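Long-range contact in glyoxylate-induced Protein (Pseudomonas aeruginosa, PDB 1SQ4), which is a bicupin of uncertain function that may act as a ureidoglycine aminohydrolase: residues A[45-57]-A[70-84]. Sequence-based numbering, arbitrary orientation.
Sequences HLPFWDNMRMWVI and QYIVELAPNGGSDKP
The methyl CE of M54 sits over the centre of the Y71 ring, 3.4 Å from its centroid, in a CH-pi contact. M54 is a selenomethionine here, and its SE lies obliquely to the same ring in a Met-aromatic contact. CG of M54 sits between the backbone N and the carbonyl carbon (chi1 65°), and the side chain runs beside Y71 in the same direction. On this face CG of M52 packs against CG1 of V73 and CD2 of L75. W49 closes the end of this packed side. CE of M52 lies over one face of its indole, CB of S81 over the opposite face, and CD2 of L75 meets the edge. CB of P84 touches W49 CZ2 at 3.5 Å.

Strands 52-57 and 70-76 form an antiparallel hairpin. R53 and W55 pair with E74 and I72 through hydrogen bonds both ways. Each segment turns a corner, at 51 just before strand 52-57 and at 77-78 after strand 70-76. Beyond the corners D50 and G80 pair again, with D50 N 2.9 Å from G80 O. S81 OG donates to F48 O and accepts from K83 N in an ST turn.

The other side of the hairpin is more polar. R53 NH1 forms a salt bridge with E74 OE2 at 2.6 Å, reaching its syn side from 25° out of the carboxylate plane. D40 makes a second salt bridge, to R53 NH2, and H135 hydrogen-bonds E74 OE1.

At the turn and loop end, beyond the corners, the contact is looser and more exposed. A water bridges N51 ND2 and N78 ND2. K83 NZ stands over the F48 ring in a cation-pi contact.

Strand 52-57 is an outer strand of its sheet in the N-terminal cupin domain. Y71 OH bonds to H269 of the second subunit, so the apolar face also reaches the subunit interface. The chemistry implies an apolar seam on one face and, on the other, an ion pair probably steadied by its second partners.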
ATOM      1  N   HIS A  45      22.450  -0.597 -31.063  1.00  7.62           N
ATOM      2  CA  HIS A  45      23.056  -0.326 -32.354  1.00  7.77           C
ATOM      3  C   HIS A  45      22.067  -0.171 -33.515  1.00  7.17           C
ATOM      4  O   HIS A  45      20.923  -0.619 -33.437  1.00  5.99           O
ATOM      5  CB  HIS A  45      24.041  -1.451 -32.661  1.00  9.19           C
ATOM      6  CG  HIS A  45      25.096  -1.620 -31.615  1.00 11.91           C
ATOM      7  ND1 HIS A  45      26.228  -0.833 -31.574  1.00 11.34           N
ATOM      8  CD2 HIS A  45      25.162  -2.429 -30.533  1.00 12.59           C
ATOM      9  CE1 HIS A  45      26.942  -1.151 -30.511  1.00 13.75           C
ATOM     10  NE2 HIS A  45      26.316  -2.116 -29.859  1.00 15.11           N
ATOM     11  N   LEU A  46      22.513   0.470 -34.590  1.00  6.03           N
ATOM     12  CA  LEU A  46      21.671   0.649 -35.757  1.00  7.50           C
ATOM     13  C   LEU A  46      22.433   0.301 -37.036  1.00  9.27           C
ATOM     14  O   LEU A  46      23.654   0.459 -37.121  1.00 11.70           O
ATOM     15  CB  LEU A  46      21.134   2.085 -35.830  1.00  5.22           C
ATOM     16  CG  LEU A  46      20.132   2.510 -34.751  1.00  6.11           C
ATOM     17  CD1 LEU A  46      19.872   4.012 -34.869  1.00  1.67           C
ATOM     18  CD2 LEU A  46      18.811   1.715 -34.879  1.00  3.06           C
ATOM     19  N   PRO A  47      21.718  -0.203 -38.048  1.00  9.19           N
ATOM     20  CA  PRO A  47      22.349  -0.569 -39.313  1.00  7.49           C
ATOM     21  C   PRO A  47      22.948   0.633 -39.973  1.00  6.82           C
ATOM     22  O   PRO A  47      22.431   1.742 -39.843  1.00  7.92           O
ATOM     23  CB  PRO A  47      21.191  -1.105 -40.140  1.00  7.76           C
ATOM     24  CG  PRO A  47      20.318  -1.721 -39.132  1.00  9.95           C
ATOM     25  CD  PRO A  47      20.328  -0.682 -38.008  1.00 10.49           C
ATOM     26  N   PHE A  48      24.042   0.408 -40.682  1.00  6.24           N
ATOM     27  CA  PHE A  48      24.676   1.477 -41.418  1.00  5.94           C
ATOM     28  C   PHE A  48      25.352   2.534 -40.542  1.00  8.17           C
ATOM     29  O   PHE A  48      25.533   3.678 -40.965  1.00  8.65           O
ATOM     30  CB  PHE A  48      23.621   2.124 -42.325  1.00  3.50           C
ATOM     31  CG  PHE A  48      22.813   1.125 -43.131  1.00  4.77           C
ATOM     32  CD1 PHE A  48      23.451   0.214 -43.980  1.00  4.85           C
ATOM     33  CD2 PHE A  48      21.420   1.093 -43.055  1.00  3.24           C
ATOM     34  CE1 PHE A  48      22.718  -0.694 -44.747  1.00  3.70           C
ATOM     35  CE2 PHE A  48      20.680   0.184 -43.823  1.00  2.96           C
ATOM     36  CZ  PHE A  48      21.332  -0.716 -44.669  1.00  2.45           C
ATOM     37  N   TRP A  49      25.722   2.179 -39.318  1.00  9.53           N
ATOM     38  CA  TRP A  49      26.402   3.154 -38.473  1.00 10.28           C
ATOM     39  C   TRP A  49      27.799   2.680 -38.100  1.00 11.30           C
ATOM     40  O   TRP A  49      27.972   1.577 -37.583  1.00 11.09           O
ATOM     41  CB  TRP A  49      25.593   3.455 -37.203  1.00  9.56           C
ATOM     42  CG  TRP A  49      24.388   4.348 -37.415  1.00  6.94           C
ATOM     43  CD1 TRP A  49      23.168   3.980 -37.908  1.00  6.79           C
ATOM     44  CD2 TRP A  49      24.298   5.750 -37.132  1.00  3.35           C
ATOM     45  NE1 TRP A  49      22.322   5.068 -37.945  1.00  5.53           N
ATOM     46  CE2 TRP A  49      22.993   6.167 -37.475  1.00  3.87           C
ATOM     47  CE3 TRP A  49      25.195   6.696 -36.620  1.00  5.84           C
ATOM     48  CZ2 TRP A  49      22.558   7.490 -37.324  1.00  4.04           C
ATOM     49  CZ3 TRP A  49      24.763   8.020 -36.468  1.00  5.26           C
ATOM     50  CH2 TRP A  49      23.452   8.401 -36.822  1.00  3.89           C
ATOM     51  N   ASP A  50      28.793   3.520 -38.378  1.00 11.78           N
ATOM     52  CA  ASP A  50      30.181   3.201 -38.067  1.00 13.25           C
ATOM     53  C   ASP A  50      30.586   3.829 -36.748  1.00 13.07           C
ATOM     54  O   ASP A  50      30.295   4.999 -36.489  1.00 11.91           O
ATOM     55  CB  ASP A  50      31.116   3.726 -39.157  1.00 16.46           C
ATOM     56  CG  ASP A  50      30.549   3.540 -40.543  1.00 20.08           C
ATOM     57  OD1 ASP A  50      30.318   2.371 -40.933  1.00 22.79           O
ATOM     58  OD2 ASP A  50      30.333   4.562 -41.237  1.00 19.97           O
ATOM     59  N   ASN A  51      31.268   3.036 -35.932  1.00 13.75           N
ATOM     60  CA  ASN A  51      31.759   3.458 -34.628  1.00 14.50           C
ATOM     61  C   ASN A  51      30.710   4.164 -33.796  1.00 12.23           C
ATOM     62  O   ASN A  51      30.947   5.240 -33.259  1.00 12.51           O
ATOM     63  CB  ASN A  51      32.986   4.355 -34.806  1.00 16.85           C
ATOM     64  CG  ASN A  51      34.078   3.670 -35.599  1.00 20.15           C
ATOM     65  OD1 ASN A  51      34.372   2.494 -35.372  1.00 22.32           O
ATOM     66  ND2 ASN A  51      34.687   4.396 -36.533  1.00 21.46           N
HETATM   67  N   MSE A  52      29.555   3.533 -33.665  1.00 11.69           N
HETATM   68  CA  MSE A  52      28.466   4.122 -32.913  1.00 12.48           C
HETATM   69  C   MSE A  52      27.887   3.233 -31.818  1.00 12.86           C
HETATM   70  O   MSE A  52      27.732   2.024 -31.991  1.00 13.97           O
HETATM   71  CB  MSE A  52      27.359   4.512 -33.885  1.00 13.72           C
HETATM   72  CG  MSE A  52      26.162   5.225 -33.256  1.00 18.08           C
HETATM   73 SE   MSE A  52      24.799   4.127 -32.453  1.00 21.93          SE
HETATM   74  CE  MSE A  52      23.443   4.224 -33.857  1.00 15.81           C
ATOM     75  N   ARG A  53      27.563   3.848 -30.689  1.00 12.40           N
ATOM     76  CA  ARG A  53      26.949   3.153 -29.566  1.00 11.34           C
ATOM     77  C   ARG A  53      25.933   4.172 -29.023  1.00 11.73           C
ATOM     78  O   ARG A  53      26.207   5.372 -29.014  1.00 11.44           O
ATOM     79  CB  ARG A  53      28.008   2.796 -28.514  1.00  9.45           C
ATOM     80  CG  ARG A  53      28.673   4.014 -27.856  1.00 12.87           C
ATOM     81  CD  ARG A  53      29.999   3.698 -27.138  1.00 11.84           C
ATOM     82  NE  ARG A  53      29.877   2.663 -26.105  1.00 10.12           N
ATOM     83  CZ  ARG A  53      30.136   2.838 -24.807  1.00  9.84           C
ATOM     84  NH1 ARG A  53      30.541   4.018 -24.330  1.00  4.20           N
ATOM     85  NH2 ARG A  53      29.995   1.811 -23.981  1.00  7.48           N
HETATM   86  N   MSE A  54      24.761   3.709 -28.601  1.00 12.34           N
HETATM   87  CA  MSE A  54      23.743   4.618 -28.086  1.00 12.90           C
HETATM   88  C   MSE A  54      22.937   4.024 -26.942  1.00 11.97           C
HETATM   89  O   MSE A  54      22.792   2.808 -26.815  1.00 11.79           O
HETATM   90  CB  MSE A  54      22.773   5.032 -29.199  1.00 14.00           C
HETATM   91  CG  MSE A  54      21.945   3.887 -29.763  1.00 15.98           C
HETATM   92 SE   MSE A  54      20.777   4.366 -31.251  1.00 25.94          SE
HETATM   93  CE  MSE A  54      19.173   3.377 -30.760  1.00 19.90           C
ATOM     94  N   TRP A  55      22.407   4.912 -26.121  1.00 10.23           N
ATOM     95  CA  TRP A  55      21.593   4.529 -25.002  1.00  9.62           C
ATOM     96  C   TRP A  55      20.171   4.835 -25.390  1.00 11.06           C
ATOM     97  O   TRP A  55      19.865   5.969 -25.757  1.00 13.34           O
ATOM     98  CB  TRP A  55      22.020   5.319 -23.776  1.00  7.41           C
ATOM     99  CG  TRP A  55      23.204   4.689 -23.158  1.00  9.66           C
ATOM    100  CD1 TRP A  55      23.214   3.557 -22.396  1.00 10.04           C
ATOM    101  CD2 TRP A  55      24.574   5.084 -23.307  1.00  9.73           C
ATOM    102  NE1 TRP A  55      24.500   3.221 -22.061  1.00 12.09           N
ATOM    103  CE2 TRP A  55      25.357   4.142 -22.606  1.00 11.23           C
ATOM    104  CE3 TRP A  55      25.217   6.136 -23.967  1.00 10.71           C
ATOM    105  CZ2 TRP A  55      26.755   4.223 -22.542  1.00 11.53           C
ATOM    106  CZ3 TRP A  55      26.605   6.217 -23.904  1.00 11.93           C
ATOM    107  CH2 TRP A  55      27.358   5.265 -23.196  1.00 11.97           C
ATOM    108  N   VAL A  56      19.308   3.820 -25.354  1.00 12.03           N
ATOM    109  CA  VAL A  56      17.910   4.009 -25.731  1.00 13.39           C
ATOM    110  C   VAL A  56      17.077   4.423 -24.531  1.00 15.14           C
ATOM    111  O   VAL A  56      17.345   4.025 -23.398  1.00 16.85           O
ATOM    112  CB  VAL A  56      17.285   2.720 -26.345  1.00 13.14           C
ATOM    113  CG1 VAL A  56      15.880   3.020 -26.832  1.00 13.54           C
ATOM    114  CG2 VAL A  56      18.121   2.212 -27.507  1.00 11.49           C
ATOM    115  N   ILE A  57      16.069   5.242 -24.789  1.00 16.72           N
ATOM    116  CA  ILE A  57      15.172   5.708 -23.745  1.00 17.53           C
ATOM    117  C   ILE A  57      13.808   5.922 -24.377  1.00 16.44           C
ATOM    118  O   ILE A  57      13.480   7.009 -24.836  1.00 16.45           O
ATOM    119  CB  ILE A  57      15.682   7.022 -23.111  1.00 19.52           C
ATOM    120  CG1 ILE A  57      14.570   7.712 -22.326  1.00 21.65           C
ATOM    121  CG2 ILE A  57      16.145   7.957 -24.183  1.00 22.52           C
ATOM    122  CD1 ILE A  57      13.971   6.858 -21.251  1.00 24.86           C
ATOM    123  N   GLN A  70      13.867   8.379 -28.089  1.00  6.13           N
ATOM    124  CA  GLN A  70      15.019   9.206 -27.790  1.00  4.82           C
ATOM    125  C   GLN A  70      16.256   8.330 -27.680  1.00  4.31           C
ATOM    126  O   GLN A  70      16.213   7.260 -27.075  1.00  5.51           O
ATOM    127  CB  GLN A  70      14.777   9.950 -26.478  1.00  4.59           C
ATOM    128  CG  GLN A  70      15.975  10.688 -25.932  1.00  6.30           C
ATOM    129  CD  GLN A  70      15.687  11.352 -24.590  1.00 10.18           C
ATOM    130  OE1 GLN A  70      14.745  10.974 -23.880  1.00 14.50           O
ATOM    131  NE2 GLN A  70      16.506  12.337 -24.230  1.00  8.83           N
ATOM    132  N   TYR A  71      17.352   8.761 -28.287  1.00  2.32           N
ATOM    133  CA  TYR A  71      18.588   7.996 -28.185  1.00  2.76           C
ATOM    134  C   TYR A  71      19.705   8.948 -27.775  1.00  3.37           C
ATOM    135  O   TYR A  71      19.631  10.150 -28.030  1.00  2.24           O
ATOM    136  CB  TYR A  71      18.990   7.371 -29.522  1.00  2.98           C
ATOM    137  CG  TYR A  71      17.918   6.681 -30.321  1.00  1.38           C
ATOM    138  CD1 TYR A  71      16.912   5.942 -29.706  1.00  1.36           C
ATOM    139  CD2 TYR A  71      17.979   6.676 -31.712  1.00  1.00           C
ATOM    140  CE1 TYR A  71      16.000   5.207 -30.458  1.00  1.00           C
ATOM    141  CE2 TYR A  71      17.074   5.943 -32.468  1.00  1.00           C
ATOM    142  CZ  TYR A  71      16.090   5.207 -31.830  1.00  1.00           C
ATOM    143  OH  TYR A  71      15.221   4.438 -32.562  1.00  1.00           O
ATOM    144  N   ILE A  72      20.735   8.416 -27.132  1.00  3.36           N
ATOM    145  CA  ILE A  72      21.873   9.237 -26.755  1.00  4.73           C
ATOM    146  C   ILE A  72      23.041   8.537 -27.430  1.00  6.65           C
ATOM    147  O   ILE A  72      23.575   7.535 -26.938  1.00  6.32           O
ATOM    148  CB  ILE A  72      22.059   9.330 -25.213  1.00  4.36           C
ATOM    149  CG1 ILE A  72      20.875  10.075 -24.586  1.00  5.21           C
ATOM    150  CG2 ILE A  72      23.308  10.126 -24.883  1.00  3.14           C
ATOM    151  CD1 ILE A  72      20.965  10.256 -23.071  1.00  5.72           C
ATOM    152  N   VAL A  73      23.405   9.074 -28.592  1.00  7.46           N
ATOM    153  CA  VAL A  73      24.454   8.513 -29.427  1.00  7.27           C
ATOM    154  C   VAL A  73      25.873   8.980 -29.177  1.00  6.43           C
ATOM    155  O   VAL A  73      26.141  10.162 -29.054  1.00  7.90           O
ATOM    156  CB  VAL A  73      24.118   8.743 -30.897  1.00  6.93           C
ATOM    157  CG1 VAL A  73      25.194   8.144 -31.776  1.00  8.37           C
ATOM    158  CG2 VAL A  73      22.770   8.127 -31.203  1.00  7.34           C
ATOM    159  N   GLU A  74      26.782   8.024 -29.123  1.00  7.15           N
ATOM    160  CA  GLU A  74      28.180   8.309 -28.908  1.00  8.76           C
ATOM    161  C   GLU A  74      28.938   7.871 -30.152  1.00  9.38           C
ATOM    162  O   GLU A  74      28.966   6.680 -30.503  1.00  9.49           O
ATOM    163  CB  GLU A  74      28.681   7.540 -27.678  1.00 11.63           C
ATOM    164  CG  GLU A  74      30.192   7.555 -27.467  1.00 14.58           C
ATOM    165  CD  GLU A  74      30.651   6.654 -26.320  1.00 17.70           C
ATOM    166  OE1 GLU A  74      31.840   6.293 -26.284  1.00 20.84           O
ATOM    167  OE2 GLU A  74      29.838   6.306 -25.443  1.00 19.94           O
ATOM    168  N   LEU A  75      29.527   8.837 -30.841  1.00  9.45           N
ATOM    169  CA  LEU A  75      30.302   8.524 -32.032  1.00 10.72           C
ATOM    170  C   LEU A  75      31.767   8.656 -31.723  1.00 10.54           C
ATOM    171  O   LEU A  75      32.214   9.663 -31.177  1.00 11.10           O
ATOM    172  CB  LEU A  75      29.972   9.472 -33.174  1.00  9.31           C
ATOM    173  CG  LEU A  75      28.533   9.414 -33.635  1.00 10.07           C
ATOM    174  CD1 LEU A  75      28.327  10.459 -34.715  1.00 10.39           C
ATOM    175  CD2 LEU A  75      28.210   8.017 -34.131  1.00 10.41           C
ATOM    176  N   ALA A  76      32.510   7.625 -32.076  1.00 12.01           N
ATOM    177  CA  ALA A  76      33.937   7.631 -31.873  1.00 13.11           C
ATOM    178  C   ALA A  76      34.482   8.372 -33.074  1.00 15.26           C
ATOM    179  O   ALA A  76      33.766   8.618 -34.049  1.00 15.97           O
ATOM    180  CB  ALA A  76      34.470   6.220 -31.851  1.00 11.09           C
ATOM    181  N   PRO A  77      35.761   8.746 -33.022  1.00 16.98           N
ATOM    182  CA  PRO A  77      36.298   9.459 -34.172  1.00 18.03           C
ATOM    183  C   PRO A  77      35.998   8.712 -35.460  1.00 19.83           C
ATOM    184  O   PRO A  77      36.095   7.484 -35.516  1.00 20.08           O
ATOM    185  CB  PRO A  77      37.780   9.530 -33.855  1.00 17.14           C
ATOM    186  CG  PRO A  77      37.773   9.695 -32.367  1.00 18.25           C
ATOM    187  CD  PRO A  77      36.750   8.666 -31.935  1.00 17.25           C
ATOM    188  N   ASN A  78      35.601   9.472 -36.480  1.00 21.92           N
ATOM    189  CA  ASN A  78      35.296   8.943 -37.803  1.00 22.55           C
ATOM    190  C   ASN A  78      33.968   8.188 -37.817  1.00 21.04           C
ATOM    191  O   ASN A  78      33.612   7.573 -38.816  1.00 21.05           O
ATOM    192  CB  ASN A  78      36.444   8.038 -38.266  1.00 25.60           C
ATOM    193  CG  ASN A  78      36.412   7.768 -39.752  1.00 30.05           C
ATOM    194  OD1 ASN A  78      36.512   8.692 -40.560  1.00 33.57           O
ATOM    195  ND2 ASN A  78      36.270   6.497 -40.127  1.00 32.35           N
ATOM    196  N   GLY A  79      33.232   8.255 -36.710  1.00 19.55           N
ATOM    197  CA  GLY A  79      31.952   7.576 -36.631  1.00 18.15           C
ATOM    198  C   GLY A  79      30.806   8.349 -37.259  1.00 17.45           C
ATOM    199  O   GLY A  79      30.929   9.544 -37.540  1.00 18.34           O
ATOM    200  N   GLY A  80      29.682   7.665 -37.473  1.00 16.54           N
ATOM    201  CA  GLY A  80      28.519   8.302 -38.073  1.00 15.19           C
ATOM    202  C   GLY A  80      27.824   7.419 -39.101  1.00 13.92           C
ATOM    203  O   GLY A  80      27.903   6.196 -39.015  1.00 13.62           O
ATOM    204  N   SER A  81      27.159   8.033 -40.080  1.00 13.84           N
ATOM    205  CA  SER A  81      26.431   7.286 -41.108  1.00 15.44           C
ATOM    206  C   SER A  81      25.950   8.091 -42.334  1.00 16.31           C
ATOM    207  O   SER A  81      25.645   9.280 -42.229  1.00 15.28           O
ATOM    208  CB  SER A  81      25.212   6.622 -40.477  1.00 15.48           C
ATOM    209  OG  SER A  81      24.335   6.130 -41.475  1.00 17.57           O
ATOM    210  N   ASP A  82      25.857   7.437 -43.491  1.00 16.64           N
ATOM    211  CA  ASP A  82      25.377   8.128 -44.684  1.00 17.46           C
ATOM    212  C   ASP A  82      23.931   7.779 -44.987  1.00 18.00           C
ATOM    213  O   ASP A  82      23.346   8.278 -45.946  1.00 18.96           O
ATOM    214  CB  ASP A  82      26.261   7.816 -45.882  1.00 19.63           C
ATOM    215  CG  ASP A  82      27.650   8.384 -45.719  1.00 22.46           C
ATOM    216  OD1 ASP A  82      27.754   9.584 -45.368  1.00 19.37           O
ATOM    217  OD2 ASP A  82      28.633   7.635 -45.933  1.00 25.16           O
ATOM    218  N   LYS A  83      23.364   6.918 -44.152  1.00 17.73           N
ATOM    219  CA  LYS A  83      21.976   6.493 -44.267  1.00 18.30           C
ATOM    220  C   LYS A  83      21.503   6.360 -42.829  1.00 17.69           C
ATOM    221  O   LYS A  83      21.109   5.283 -42.391  1.00 18.25           O
ATOM    222  CB  LYS A  83      21.894   5.146 -44.983  1.00 19.41           C
ATOM    223  CG  LYS A  83      22.365   5.199 -46.428  1.00 24.51           C
ATOM    224  CD  LYS A  83      22.773   3.823 -46.980  1.00 25.70           C
ATOM    225  CE  LYS A  83      21.590   2.896 -47.220  1.00 26.06           C
ATOM    226  NZ  LYS A  83      22.020   1.582 -47.775  1.00 24.38           N
ATOM    227  N   PRO A  84      21.521   7.474 -42.081  1.00 17.23           N
ATOM    228  CA  PRO A  84      21.113   7.527 -40.674  1.00 17.33           C
ATOM    229  C   PRO A  84      19.671   7.120 -40.382  1.00 17.88           C
ATOM    230  O   PRO A  84      19.417   6.324 -39.478  1.00 17.78           O
ATOM    231  CB  PRO A  84      21.408   8.970 -40.294  1.00 15.99           C
ATOM    232  CG  PRO A  84      21.078   9.699 -41.555  1.00 16.10           C
ATOM    233  CD  PRO A  84      21.690   8.833 -42.626  1.00 15.43           C
TER
HETATM  234  O   HOH W   1      37.042   3.974 -38.796  1.00 19.16           O